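Local atomic coordinates of kojibiose phosphorylase (Gut metagenome, PDB entry 6W0P), a protein that belongs to glycosyl hydrolase family 65, whose members pair an N-terminal beta-sandwich domain with a central helical-barrel catalytic domain. Residues Asn152-Ile157 / Thr248-Asn253; Val214-Leu219 / Lys273-Ser278; Phe33-Glu38 / Arg143-Ser148; Gln54-Tyr59 / Ser88-Lys93. All coordinates share one frame; numbering follows the deposited sequence.

Interaction 1. Residues Asn152-Ile157 / Thr248-Asn253; sequences NAYQMI and TRYVTN
Arg-249 and Gln-155 run alongside each other in the same direction, the guanidinium turned 42° from the amide plane. A single oxygen, Gln-155 OE1, takes both bonds at the guanidinium edge, from Arg-249 NE at 2.7 Å and Arg-249 NH2 at 2.8 Å. The NH2 donor lies in the carbonyl plane on a lone pair, whereas NE comes in tilted from it. Gln-155 NE2 and Arg-249 NH2 also bond to the backbone oxygens of Phe-92 and Lys-93, respectively. The two strands are antiparallel neighbours in the large sheet of the N-terminal beta-sandwich domain, paired through Ala-153 with Val-251 and Gln-155 with Arg-249. On the other face, covered by helices 263-277 and 282-300, the rings of Tyr-154 and Tyr-250 meet obliquely, CD1 of the first 3.8 Å from CD2 of the second. Tyr-154 OH accepts a hydrogen bond from Asn-152 ND2 and is bonded to Asp-146 OD2, while Tyr-250 OH bonds to Phe-280 O. Farther along, Thr-252 OG1 donates to Asn-152 OD1 over 2.8 Å, the hydroxyl standing 44° above the carbonyl plane.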
loop_
_atom_site.group_PDB
_atom_site.type_symbol
_atom_site.label_atom_id
_atom_site.label_comp_id
_atom_site.label_asym_id
_atom_site.label_seq_id
_atom_site.Cartn_x
_atom_site.Cartn_y
_atom_site.Cartn_z
ATOM N N ASN A 152 -34.851 -1.701 -24.703
ATOM C CA ASN A 152 -34.839 -1.147 -26.079
ATOM C C ASN A 152 -34.051 0.158 -26.183
ATOM O O ASN A 152 -34.126 0.995 -25.263
ATOM C CB ASN A 152 -36.236 -0.864 -26.604
ATOM C CG ASN A 152 -37.141 -2.068 -26.510
ATOM O OD1 ASN A 152 -36.649 -3.194 -26.472
ATOM N ND2 ASN A 152 -38.442 -1.827 -26.489
ATOM N N ALA A 153 -33.419 0.333 -27.351
ATOM C CA ALA A 153 -32.724 1.552 -27.834
ATOM C C ALA A 153 -33.124 1.779 -29.291
ATOM O O ALA A 153 -33.342 0.794 -30.017
ATOM C CB ALA A 153 -31.224 1.396 -27.716
ATOM N N TYR A 154 -33.183 3.026 -29.719
ATOM C CA TYR A 154 -33.617 3.393 -31.083
ATOM C C TYR A 154 -32.609 4.362 -31.688
ATOM O O TYR A 154 -32.058 5.249 -30.973
ATOM C CB TYR A 154 -35.011 4.011 -31.020
ATOM C CG TYR A 154 -35.957 3.216 -30.157
ATOM C CD1 TYR A 154 -36.276 1.909 -30.478
ATOM C CD2 TYR A 154 -36.523 3.765 -29.015
ATOM C CE1 TYR A 154 -37.133 1.169 -29.685
ATOM C CE2 TYR A 154 -37.386 3.037 -28.216
ATOM C CZ TYR A 154 -37.717 1.743 -28.564
ATOM O OH TYR A 154 -38.547 1.019 -27.758
ATOM N N GLN A 155 -32.420 4.239 -32.995
ATOM C CA GLN A 155 -31.508 5.109 -33.762
ATOM C C GLN A 155 -32.180 5.412 -35.086
ATOM O O GLN A 155 -32.750 4.494 -35.674
ATOM C CB GLN A 155 -30.164 4.423 -33.990
ATOM C CG GLN A 155 -29.133 5.305 -34.672
ATOM C CD GLN A 155 -27.867 4.523 -34.907
ATOM O OE1 GLN A 155 -27.900 3.407 -35.427
ATOM N NE2 GLN A 155 -26.744 5.096 -34.493
ATOM N N MET A 156 -32.113 6.658 -35.509
ATOM C CA MET A 156 -32.629 7.109 -36.807
ATOM C C MET A 156 -31.496 7.868 -37.490
ATOM O O MET A 156 -30.835 8.681 -36.824
ATOM C CB MET A 156 -33.861 7.999 -36.652
ATOM C CG MET A 156 -34.539 8.314 -37.965
ATOM S SD MET A 156 -36.117 9.171 -37.761
ATOM C CE MET A 156 -35.654 10.707 -36.946
ATOM N N ILE A 157 -31.263 7.533 -38.758
ATOM C CA ILE A 157 -30.220 8.129 -39.629
ATOM C C ILE A 157 -30.916 8.612 -40.903
ATOM O O ILE A 157 -31.550 7.780 -41.588
ATOM C CB ILE A 157 -29.108 7.106 -39.933
ATOM C CG1 ILE A 157 -28.575 6.443 -38.662
ATOM C CG2 ILE A 157 -27.997 7.769 -40.725
ATOM C CD1 ILE A 157 -27.812 5.165 -38.912
ATOM N N THR A 248 -34.604 3.725 -39.705
ATOM C CA THR A 248 -34.717 3.582 -38.233
ATOM C C THR A 248 -34.164 2.222 -37.820
ATOM O O THR A 248 -34.618 1.216 -38.383
ATOM C CB THR A 248 -36.165 3.764 -37.779
ATOM O OG1 THR A 248 -36.544 5.032 -38.302
ATOM C CG2 THR A 248 -36.324 3.701 -36.277
ATOM N N ARG A 249 -33.201 2.216 -36.900
ATOM C CA ARG A 249 -32.689 1.003 -36.225
ATOM C C ARG A 249 -33.370 0.832 -34.859
ATOM O O ARG A 249 -33.257 1.757 -34.012
ATOM C CB ARG A 249 -31.179 1.101 -36.017
ATOM C CG ARG A 249 -30.557 -0.240 -35.677
ATOM C CD ARG A 249 -29.392 -0.130 -34.728
ATOM N NE ARG A 249 -28.317 0.722 -35.222
ATOM C CZ ARG A 249 -27.058 0.347 -35.372
ATOM N NH1 ARG A 249 -26.706 -0.898 -35.125
ATOM N NH2 ARG A 249 -26.137 1.219 -35.748
ATOM N N TYR A 250 -34.017 -0.321 -34.663
ATOM C CA TYR A 250 -34.547 -0.814 -33.369
ATOM C C TYR A 250 -33.536 -1.796 -32.780
ATOM O O TYR A 250 -33.086 -2.715 -33.510
ATOM C CB TYR A 250 -35.908 -1.475 -33.572
ATOM C CG TYR A 250 -36.909 -0.565 -34.235
ATOM C CD1 TYR A 250 -36.970 -0.475 -35.611
ATOM C CD2 TYR A 250 -37.772 0.237 -33.496
ATOM C CE1 TYR A 250 -37.881 0.357 -36.244
ATOM C CE2 TYR A 250 -38.674 1.095 -34.117
ATOM C CZ TYR A 250 -38.736 1.150 -35.501
ATOM O OH TYR A 250 -39.615 1.944 -36.178
ATOM N N VAL A 251 -33.167 -1.590 -31.518
ATOM C CA VAL A 251 -32.257 -2.494 -30.759
ATOM C C VAL A 251 -32.981 -3.007 -29.503
ATOM O O VAL A 251 -33.698 -2.230 -28.888
ATOM C CB VAL A 251 -30.945 -1.767 -30.412
ATOM C CG1 VAL A 251 -29.963 -2.665 -29.675
ATOM C CG2 VAL A 251 -30.297 -1.176 -31.653
ATOM N N THR A 252 -32.811 -4.291 -29.180
ATOM C CA THR A 252 -33.200 -4.918 -27.894
ATOM C C THR A 252 -31.988 -5.684 -27.352
ATOM O O THR A 252 -31.366 -6.407 -28.112
ATOM C CB THR A 252 -34.466 -5.764 -28.037
ATOM O OG1 THR A 252 -35.532 -4.873 -28.367
ATOM C CG2 THR A 252 -34.797 -6.522 -26.773
ATOM N N ASN A 253 -31.620 -5.418 -26.096
ATOM C CA ASN A 253 -30.506 -6.068 -25.372
ATOM C C ASN A 253 -31.140 -6.784 -24.183
ATOM O O ASN A 253 -31.825 -6.095 -23.374
ATOM C CB ASN A 253 -29.435 -5.042 -24.997
ATOM C CG ASN A 253 -28.791 -4.420 -26.216
ATOM O OD1 ASN A 253 -28.200 -5.118 -27.034
ATOM N ND2 ASN A 253 -28.896 -3.121 -26.363
#

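Interaction 2. Residues Val214-Leu219 / Lys273-Ser278; sequences VMRTNL and KLKEAS
Leu-274 presses its branched end onto strand 214-217 and forms the dense part of this contact. CG of Leu-274 is anti to the backbone N (chi1 -178°), and the side chain is directed at the strand; its CD2 lies 3.6 Å from Met-215 C and 3.7 Å from Val-214 CG2. The aliphatic part of Arg-216 meets the same leucine, Arg-216 CD lying 3.6 Å from Leu-274 CG. The helix packs on the outer face of the large N-terminal sheet, with the short strand and helix axes 8.9 Å apart and inclined at 28°; Tyr-250 on the neighbouring strand also touches Leu-274. Toward solvent the fit is looser. Lys-275 CD sits 4.2 Å above one face of the Arg-216 guanidinium, displaced toward its rim, and Ser-278 OG is 3.4 Å from Arg-216 NE at an angle too poor for a bond. That hydroxyl donates instead to Lys-275 O, three residues back in the chain, while Arg-216 NH1 bonds to Ser-197 OG. Arg-216 NH2 and Lys-275 NZ, 4.3 Å apart, carry like charges. Attraction across the contact therefore comes from hydrocarbon packing, and the exposed lysine ammonium is probably repelled by the arginine rather than drawn to it.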
loop_
_atom_site.group_PDB
_atom_site.type_symbol
_atom_site.label_atom_id
_atom_site.label_comp_id
_atom_site.label_asym_id
_atom_site.label_seq_id
_atom_site.Cartn_x
_atom_site.Cartn_y
_atom_site.Cartn_z
ATOM N N VAL A 214 -30.070 -7.683 -30.333
ATOM C CA VAL A 214 -30.771 -7.900 -31.630
ATOM C C VAL A 214 -31.191 -6.551 -32.220
ATOM O O VAL A 214 -31.653 -5.673 -31.464
ATOM C CB VAL A 214 -31.974 -8.844 -31.461
ATOM C CG1 VAL A 214 -31.522 -10.260 -31.114
ATOM C CG2 VAL A 214 -32.959 -8.321 -30.430
ATOM N N MET A 215 -31.040 -6.400 -33.532
ATOM C CA MET A 215 -31.541 -5.210 -34.246
ATOM C C MET A 215 -32.326 -5.626 -35.491
ATOM O O MET A 215 -32.202 -6.763 -35.950
ATOM C CB MET A 215 -30.403 -4.274 -34.643
ATOM C CG MET A 215 -29.450 -4.859 -35.630
ATOM S SD MET A 215 -28.352 -3.552 -36.186
ATOM C CE MET A 215 -27.097 -4.488 -37.058
ATOM N N ARG A 216 -33.146 -4.698 -35.955
ATOM C CA ARG A 216 -33.881 -4.756 -37.234
ATOM C C ARG A 216 -34.222 -3.314 -37.600
ATOM O O ARG A 216 -34.112 -2.448 -36.698
ATOM C CB ARG A 216 -35.162 -5.574 -37.085
ATOM C CG ARG A 216 -36.235 -4.847 -36.298
ATOM C CD ARG A 216 -37.365 -5.775 -35.949
ATOM N NE ARG A 216 -38.307 -5.939 -37.042
ATOM C CZ ARG A 216 -38.688 -7.110 -37.537
ATOM N NH1 ARG A 216 -38.157 -8.239 -37.081
ATOM N NH2 ARG A 216 -39.572 -7.154 -38.521
ATOM N N THR A 217 -34.665 -3.081 -38.835
ATOM C CA THR A 217 -34.787 -1.720 -39.428
ATOM C C THR A 217 -36.084 -1.687 -40.239
ATOM O O THR A 217 -36.764 -2.725 -40.289
ATOM C CB THR A 217 -33.526 -1.330 -40.221
ATOM O OG1 THR A 217 -33.522 -1.972 -41.498
ATOM C CG2 THR A 217 -32.238 -1.679 -39.503
ATOM N N ASN A 218 -36.415 -0.517 -40.783
ATOM C CA ASN A 218 -37.583 -0.294 -41.674
ATOM C C ASN A 218 -37.088 -0.321 -43.134
ATOM O O ASN A 218 -37.630 0.380 -43.969
ATOM C CB ASN A 218 -38.327 0.998 -41.283
ATOM C CG ASN A 218 -37.452 2.238 -41.355
ATOM O OD1 ASN A 218 -36.251 2.126 -41.585
ATOM N ND2 ASN A 218 -38.017 3.423 -41.152
ATOM N N LEU A 219 -36.069 -1.097 -43.450
ATOM C CA LEU A 219 -35.569 -1.191 -44.839
ATOM C C LEU A 219 -34.832 -2.521 -45.001
ATOM O O LEU A 219 -33.905 -2.813 -44.189
ATOM C CB LEU A 219 -34.666 0.017 -45.126
ATOM C CG LEU A 219 -34.180 0.158 -46.573
ATOM C CD1 LEU A 219 -35.331 0.451 -47.529
ATOM C CD2 LEU A 219 -33.131 1.251 -46.689
ATOM N N LYS A 273 -39.593 -8.809 -28.232
ATOM C CA LYS A 273 -39.630 -7.368 -27.855
ATOM C C LYS A 273 -39.136 -6.505 -29.026
ATOM O O LYS A 273 -39.776 -5.489 -29.317
ATOM C CB LYS A 273 -38.831 -7.144 -26.566
ATOM C CG LYS A 273 -39.612 -7.404 -25.282
ATOM C CD LYS A 273 -38.721 -7.833 -24.140
ATOM C CE LYS A 273 -39.477 -8.312 -22.920
ATOM N NZ LYS A 273 -39.509 -7.262 -21.887
ATOM N N LEU A 274 -38.046 -6.892 -29.698
ATOM C CA LEU A 274 -37.559 -6.164 -30.899
ATOM C C LEU A 274 -38.720 -5.978 -31.884
ATOM O O LEU A 274 -38.944 -4.832 -32.337
ATOM C CB LEU A 274 -36.423 -6.953 -31.555
ATOM C CG LEU A 274 -35.804 -6.273 -32.777
ATOM C CD1 LEU A 274 -35.179 -4.931 -32.403
ATOM C CD2 LEU A 274 -34.789 -7.180 -33.450
ATOM N N LYS A 275 -39.445 -7.069 -32.156
ATOM C CA LYS A 275 -40.613 -7.130 -33.078
ATOM C C LYS A 275 -41.694 -6.149 -32.605
ATOM O O LYS A 275 -42.094 -5.279 -33.410
ATOM C CB LYS A 275 -41.115 -8.582 -33.187
ATOM C CG LYS A 275 -42.381 -8.799 -34.001
ATOM C CD LYS A 275 -42.317 -8.199 -35.396
ATOM C CE LYS A 275 -43.514 -8.558 -36.256
ATOM N NZ LYS A 275 -43.662 -7.611 -37.387
ATOM N N GLU A 276 -42.134 -6.253 -31.346
ATOM C CA GLU A 276 -43.157 -5.333 -30.762
ATOM C C GLU A 276 -42.684 -3.886 -30.968
ATOM O O GLU A 276 -43.487 -3.074 -31.458
ATOM C CB GLU A 276 -43.426 -5.644 -29.284
ATOM C CG GLU A 276 -44.600 -6.600 -29.057
ATOM C CD GLU A 276 -44.413 -7.708 -28.016
ATOM O OE1 GLU A 276 -45.163 -8.716 -28.098
ATOM O OE2 GLU A 276 -43.521 -7.579 -27.121
ATOM N N ALA A 277 -41.413 -3.596 -30.675
ATOM C CA ALA A 277 -40.848 -2.222 -30.694
ATOM C C ALA A 277 -40.845 -1.673 -32.122
ATOM O O ALA A 277 -41.075 -0.452 -32.290
ATOM C CB ALA A 277 -39.462 -2.200 -30.094
ATOM N N SER A 278 -40.640 -2.555 -33.105
ATOM C CA SER A 278 -40.509 -2.186 -34.534
ATOM C C SER A 278 -41.845 -1.679 -35.085
ATOM O O SER A 278 -41.843 -1.131 -36.185
ATOM C CB SER A 278 -39.944 -3.325 -35.364
ATOM O OG SER A 278 -40.843 -4.415 -35.438
#

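Interaction 3. Residues Phe33-Glu38 / Arg143-Ser148; sequences FSLGNE and RLLDMS
Asn-37 ND2 is shared between two carbonyl oxygens, donating to Asp-146 O across the contact at 2.9 Å (155° at the hydrogen) and to Cys-150 O in the following turn. The donor stands 36° above the carbonyl plane of Asp-146. At the other end of the amide, OD1 bonds to Ser-40 OG, so both polar atoms of this buried group have partners. CG of Asn-37 lies between the backbone N and carbonyl carbon (chi1 64°), and the side chain crosses that of Leu-145 at about a right angle, ND2 being 3.8 Å from Leu-145 CB. The branch of Leu-145 extends to Leu-35, its CD1 lying 3.6 Å from Leu-35 CB, while Leu-35 CD1 rests against Arg-143 O at 3.8 Å. The bend at chi2 of Met-147 brings SD to 3.5 Å from Gly-36 O and 3.7 Å from Asn-37 CB. Strand 35-36, at the edge of a three-stranded sheet, is thereby packed against the end of strand 135-145 in the large sheet and the turn beyond it. In that turn Asp-146 forms an Asx turn, OD1 accepting from Ser-148 N through its anti lone pair. Asp-146 OD2, the partner of Tyr-154 OH, also forms a salt bridge with Lys-288 NZ, an environment that probably stabilises the buried carboxylate in its charged form.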
loop_
_atom_site.group_PDB
_atom_site.type_symbol
_atom_site.label_atom_id
_atom_site.label_comp_id
_atom_site.label_asym_id
_atom_site.label_seq_id
_atom_site.Cartn_x
_atom_site.Cartn_y
_atom_site.Cartn_z
ATOM N N PHE A 33 -23.420 14.459 -22.741
ATOM C CA PHE A 33 -24.577 14.147 -23.611
ATOM C C PHE A 33 -24.975 12.678 -23.459
ATOM O O PHE A 33 -25.774 12.214 -24.270
ATOM C CB PHE A 33 -24.254 14.506 -25.059
ATOM C CG PHE A 33 -24.255 15.980 -25.361
ATOM C CD1 PHE A 33 -23.185 16.782 -25.003
ATOM C CD2 PHE A 33 -25.302 16.553 -26.055
ATOM C CE1 PHE A 33 -23.172 18.137 -25.315
ATOM C CE2 PHE A 33 -25.307 17.915 -26.327
ATOM C CZ PHE A 33 -24.223 18.700 -25.994
ATOM N N SER A 34 -24.435 11.971 -22.466
ATOM C CA SER A 34 -24.716 10.535 -22.207
ATOM C C SER A 34 -26.223 10.336 -22.012
ATOM O O SER A 34 -26.873 11.168 -21.316
ATOM C CB SER A 34 -23.966 10.011 -20.999
ATOM O OG SER A 34 -22.557 10.005 -21.212
ATOM N N LEU A 35 -26.750 9.245 -22.571
ATOM C CA LEU A 35 -28.123 8.766 -22.275
ATOM C C LEU A 35 -28.025 7.615 -21.273
ATOM O O LEU A 35 -26.976 6.927 -21.224
ATOM C CB LEU A 35 -28.798 8.302 -23.572
ATOM C CG LEU A 35 -28.977 9.362 -24.655
ATOM C CD1 LEU A 35 -29.681 8.767 -25.868
ATOM C CD2 LEU A 35 -29.750 10.539 -24.121
ATOM N N GLY A 36 -29.074 7.433 -20.483
ATOM C CA GLY A 36 -29.161 6.332 -19.516
ATOM C C GLY A 36 -30.596 6.073 -19.150
ATOM O O GLY A 36 -31.391 7.032 -19.170
ATOM N N ASN A 37 -30.930 4.823 -18.874
ATOM C CA ASN A 37 -32.304 4.437 -18.476
ATOM C C ASN A 37 -32.203 3.467 -17.295
ATOM O O ASN A 37 -33.131 2.680 -17.157
ATOM C CB ASN A 37 -33.095 3.919 -19.680
ATOM C CG ASN A 37 -32.545 2.644 -20.299
ATOM O OD1 ASN A 37 -31.541 2.097 -19.844
ATOM N ND2 ASN A 37 -33.204 2.154 -21.343
ATOM N N GLU A 38 -31.153 3.617 -16.464
ATOM C CA GLU A 38 -30.795 2.801 -15.266
ATOM C C GLU A 38 -30.333 1.398 -15.676
ATOM O O GLU A 38 -29.259 0.957 -15.226
ATOM C CB GLU A 38 -31.958 2.620 -14.289
ATOM C CG GLU A 38 -31.534 1.898 -13.020
ATOM C CD GLU A 38 -32.661 1.273 -12.217
ATOM O OE1 GLU A 38 -33.609 2.016 -11.880
ATOM O OE2 GLU A 38 -32.570 0.052 -11.907
ATOM N N ARG A 143 -30.863 9.488 -31.584
ATOM C CA ARG A 143 -31.017 8.284 -30.735
ATOM C C ARG A 143 -31.717 8.561 -29.397
ATOM O O ARG A 143 -31.741 9.716 -28.882
ATOM C CB ARG A 143 -29.688 7.539 -30.581
ATOM C CG ARG A 143 -28.487 8.361 -30.151
ATOM C CD ARG A 143 -27.204 7.618 -30.480
ATOM N NE ARG A 143 -26.215 7.783 -29.422
ATOM C CZ ARG A 143 -24.901 7.578 -29.536
ATOM N NH1 ARG A 143 -24.379 7.204 -30.686
ATOM N NH2 ARG A 143 -24.111 7.778 -28.490
ATOM N N LEU A 144 -32.271 7.466 -28.888
ATOM C CA LEU A 144 -33.118 7.333 -27.684
ATOM C C LEU A 144 -32.733 6.036 -26.969
ATOM O O LEU A 144 -32.510 5.020 -27.647
ATOM C CB LEU A 144 -34.585 7.211 -28.103
ATOM C CG LEU A 144 -35.277 8.414 -28.725
ATOM C CD1 LEU A 144 -36.620 7.974 -29.294
ATOM C CD2 LEU A 144 -35.503 9.528 -27.720
ATOM N N LEU A 145 -32.726 6.056 -25.644
ATOM C CA LEU A 145 -32.911 4.850 -24.816
ATOM C C LEU A 145 -34.345 4.905 -24.280
ATOM O O LEU A 145 -34.752 5.970 -23.791
ATOM C CB LEU A 145 -31.846 4.817 -23.713
ATOM C CG LEU A 145 -30.395 4.900 -24.183
ATOM C CD1 LEU A 145 -29.437 4.755 -23.012
ATOM C CD2 LEU A 145 -30.075 3.842 -25.227
ATOM N N ASP A 146 -35.110 3.829 -24.451
ATOM C CA ASP A 146 -36.528 3.741 -24.002
ATOM C C ASP A 146 -36.541 3.794 -22.473
ATOM O O ASP A 146 -35.896 2.942 -21.870
ATOM C CB ASP A 146 -37.190 2.461 -24.513
ATOM C CG ASP A 146 -38.706 2.465 -24.460
ATOM O OD1 ASP A 146 -39.283 2.894 -23.426
ATOM O OD2 ASP A 146 -39.313 2.006 -25.453
ATOM N N MET A 147 -37.213 4.768 -21.872
ATOM C CA MET A 147 -37.139 4.977 -20.396
ATOM C C MET A 147 -38.088 4.032 -19.657
ATOM O O MET A 147 -37.821 3.829 -18.472
ATOM C CB MET A 147 -37.470 6.415 -19.998
ATOM C CG MET A 147 -36.522 7.403 -20.609
ATOM S SD MET A 147 -34.788 7.136 -20.180
ATOM C CE MET A 147 -34.820 7.588 -18.451
ATOM N N SER A 148 -39.108 3.466 -20.318
ATOM C CA SER A 148 -40.089 2.506 -19.725
ATOM C C SER A 148 -39.685 1.051 -20.028
ATOM O O SER A 148 -39.481 0.284 -19.073
ATOM C CB SER A 148 -41.493 2.793 -20.201
ATOM O OG SER A 148 -41.643 4.182 -20.480
#

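Interaction 4. Residues Gln54-Tyr59 / Ser88-Lys93; sequences QLIGTY and SVNFFK
A backbone bond from Ser-88 N to Thr-58 O, 2.7 Å long, joins the start of strand 58-60 to the loop between strands 83-85 and 94-98. The loop bends at an Asx turn, Asn-90 OD1 accepting from Phe-92 N. The side chain of Thr-58 points at the loop. Its methyl CG2, anti to the backbone N, lies 3.2 Å from Val-89 O and obliquely 3.5 Å from Phe-91 CE2. OG1, anti to the carbonyl carbon, instead bonds two waters: water 1 at 2.7 Å from Thr-58 OG1, which donates on to Ser-88 O, and water 2 at 2.8 Å from Thr-58 OG1, which accepts from Phe-91 N. Ile-56 crosses Asn-90 at about a right angle, its CG2 3.6 Å from Asn-90 ND2. Phe-91 also packs on Val-251 and Leu-173, which belong to the two sheets of the N-terminal beta-sandwich, and its CE1 sits over the centre of the Phe-92 ring. Water 2 itself hangs 3.2 Å above the ring of Phe-91, over its centre.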
loop_
_atom_site.group_PDB
_atom_site.type_symbol
_atom_site.label_atom_id
_atom_site.label_comp_id
_atom_site.label_asym_id
_atom_site.label_seq_id
_atom_site.Cartn_x
_atom_site.Cartn_y
_atom_site.Cartn_z
ATOM N N GLN A 54 -11.403 9.345 -28.260
ATOM C CA GLN A 54 -12.805 9.034 -27.912
ATOM C C GLN A 54 -12.765 7.932 -26.875
ATOM O O GLN A 54 -11.751 7.185 -26.819
ATOM C CB GLN A 54 -13.618 8.605 -29.139
ATOM C CG GLN A 54 -12.977 7.494 -29.971
ATOM C CD GLN A 54 -13.971 6.886 -30.938
ATOM O OE1 GLN A 54 -15.031 7.455 -31.238
ATOM N NE2 GLN A 54 -13.642 5.706 -31.418
ATOM N N LEU A 55 -13.816 7.868 -26.072
ATOM C CA LEU A 55 -14.111 6.709 -25.220
ATOM C C LEU A 55 -15.505 6.237 -25.615
ATOM O O LEU A 55 -16.491 6.847 -25.196
ATOM C CB LEU A 55 -14.027 7.088 -23.742
ATOM C CG LEU A 55 -14.273 5.920 -22.784
ATOM C CD1 LEU A 55 -13.302 4.774 -23.047
ATOM C CD2 LEU A 55 -14.166 6.366 -21.327
ATOM N N ILE A 56 -15.548 5.185 -26.420
ATOM C CA ILE A 56 -16.786 4.425 -26.745
ATOM C C ILE A 56 -17.172 3.630 -25.496
ATOM O O ILE A 56 -16.309 2.910 -24.924
ATOM C CB ILE A 56 -16.613 3.512 -27.967
ATOM C CG1 ILE A 56 -16.327 4.326 -29.234
ATOM C CG2 ILE A 56 -17.846 2.649 -28.113
ATOM C CD1 ILE A 56 -16.027 3.491 -30.461
ATOM N N GLY A 57 -18.428 3.751 -25.096
ATOM C CA GLY A 57 -18.864 3.328 -23.755
ATOM C C GLY A 57 -20.343 3.035 -23.763
ATOM O O GLY A 57 -21.118 3.998 -23.928
ATOM N N THR A 58 -20.675 1.746 -23.702
ATOM C CA THR A 58 -22.042 1.201 -23.553
ATOM C C THR A 58 -22.021 0.300 -22.318
ATOM O O THR A 58 -21.205 -0.637 -22.311
ATOM C CB THR A 58 -22.501 0.446 -24.810
ATOM O OG1 THR A 58 -22.303 1.275 -25.960
ATOM C CG2 THR A 58 -23.950 0.015 -24.719
ATOM N N TYR A 59 -22.844 0.572 -21.307
ATOM C CA TYR A 59 -22.821 -0.236 -20.069
ATOM C C TYR A 59 -24.222 -0.662 -19.700
ATOM O O TYR A 59 -25.165 0.055 -20.021
ATOM C CB TYR A 59 -22.166 0.548 -18.943
ATOM C CG TYR A 59 -20.986 1.369 -19.396
ATOM C CD1 TYR A 59 -19.730 0.792 -19.545
ATOM C CD2 TYR A 59 -21.123 2.718 -19.679
ATOM C CE1 TYR A 59 -18.638 1.551 -19.925
ATOM C CE2 TYR A 59 -20.038 3.487 -20.075
ATOM C CZ TYR A 59 -18.791 2.899 -20.194
ATOM O OH TYR A 59 -17.720 3.645 -20.567
ATOM N N SER A 88 -19.727 -2.770 -23.120
ATOM C CA SER A 88 -20.553 -3.853 -23.703
ATOM C C SER A 88 -20.913 -3.490 -25.138
ATOM O O SER A 88 -20.395 -2.490 -25.670
ATOM C CB SER A 88 -21.780 -4.093 -22.865
ATOM O OG SER A 88 -21.417 -4.291 -21.515
ATOM N N VAL A 89 -21.805 -4.268 -25.729
ATOM C CA VAL A 89 -22.093 -4.194 -27.182
ATOM C C VAL A 89 -22.322 -2.731 -27.578
ATOM O O VAL A 89 -23.225 -2.079 -27.031
ATOM C CB VAL A 89 -23.259 -5.126 -27.557
ATOM C CG1 VAL A 89 -24.530 -4.839 -26.757
ATOM C CG2 VAL A 89 -23.526 -5.110 -29.056
ATOM N N ASN A 90 -21.512 -2.235 -28.509
ATOM C CA ASN A 90 -21.770 -0.944 -29.203
ATOM C C ASN A 90 -22.873 -1.171 -30.250
ATOM O O ASN A 90 -22.567 -1.806 -31.277
ATOM C CB ASN A 90 -20.485 -0.408 -29.844
ATOM C CG ASN A 90 -20.704 0.890 -30.594
ATOM O OD1 ASN A 90 -21.842 1.322 -30.772
ATOM N ND2 ASN A 90 -19.616 1.525 -31.010
ATOM N N PHE A 91 -24.114 -0.743 -29.980
ATOM C CA PHE A 91 -25.302 -1.038 -30.835
ATOM C C PHE A 91 -25.716 0.207 -31.621
ATOM O O PHE A 91 -26.761 0.175 -32.267
ATOM C CB PHE A 91 -26.457 -1.592 -30.002
ATOM C CG PHE A 91 -26.851 -0.776 -28.797
ATOM C CD1 PHE A 91 -27.518 0.434 -28.938
ATOM C CD2 PHE A 91 -26.585 -1.240 -27.515
ATOM C CE1 PHE A 91 -27.869 1.179 -27.826
ATOM C CE2 PHE A 91 -26.958 -0.503 -26.405
ATOM C CZ PHE A 91 -27.605 0.700 -26.560
ATOM N N PHE A 92 -24.923 1.277 -31.559
ATOM C CA PHE A 92 -25.165 2.532 -32.321
ATOM C C PHE A 92 -24.133 2.667 -33.442
ATOM O O PHE A 92 -24.275 3.578 -34.285
ATOM C CB PHE A 92 -25.121 3.744 -31.387
ATOM C CG PHE A 92 -26.343 3.960 -30.519
ATOM C CD1 PHE A 92 -27.626 3.730 -30.998
ATOM C CD2 PHE A 92 -26.212 4.476 -29.240
ATOM C CE1 PHE A 92 -28.735 3.974 -30.202
ATOM C CE2 PHE A 92 -27.321 4.728 -28.452
ATOM C CZ PHE A 92 -28.580 4.473 -28.933
ATOM N N LYS A 93 -23.148 1.767 -33.470
ATOM C CA LYS A 93 -22.019 1.816 -34.429
ATOM C C LYS A 93 -22.528 1.746 -35.871
ATOM O O LYS A 93 -23.322 0.849 -36.208
ATOM C CB LYS A 93 -21.024 0.682 -34.199
ATOM C CG LYS A 93 -19.791 0.784 -35.086
ATOM C CD LYS A 93 -18.691 -0.137 -34.658
ATOM C CE LYS A 93 -17.620 -0.264 -35.724
ATOM N NZ LYS A 93 -16.609 -1.279 -35.362
HETATM O O HOH W 1 -19.890 0.119 -26.580
HETATM O O HOH W 2 -24.349 1.412 -27.923
#

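All four contacts gather on one side of the chain's centre, in and around the N-terminal beta-sandwich. Along the chain the segments of interaction 4 fall between those of interaction 3; interaction 1 follows, its segments alternating with those of interaction 2. Interactions 1, 2 and 3 share the large antiparallel sheet, in which strands 135-145, 152-161, 245-256 and 210-217 are successive neighbours. Interactions 1 and 2 are closest, with centres 7 Å apart, whereas 2 and 4 are 19 Å apart and do not touch. Helix 263-277 covers the outer face and loop 88-93 the inner, where Phe-92 packs against Arg-143, linking interactions 3 and 4; the sheet's central strands are thus packed on both faces.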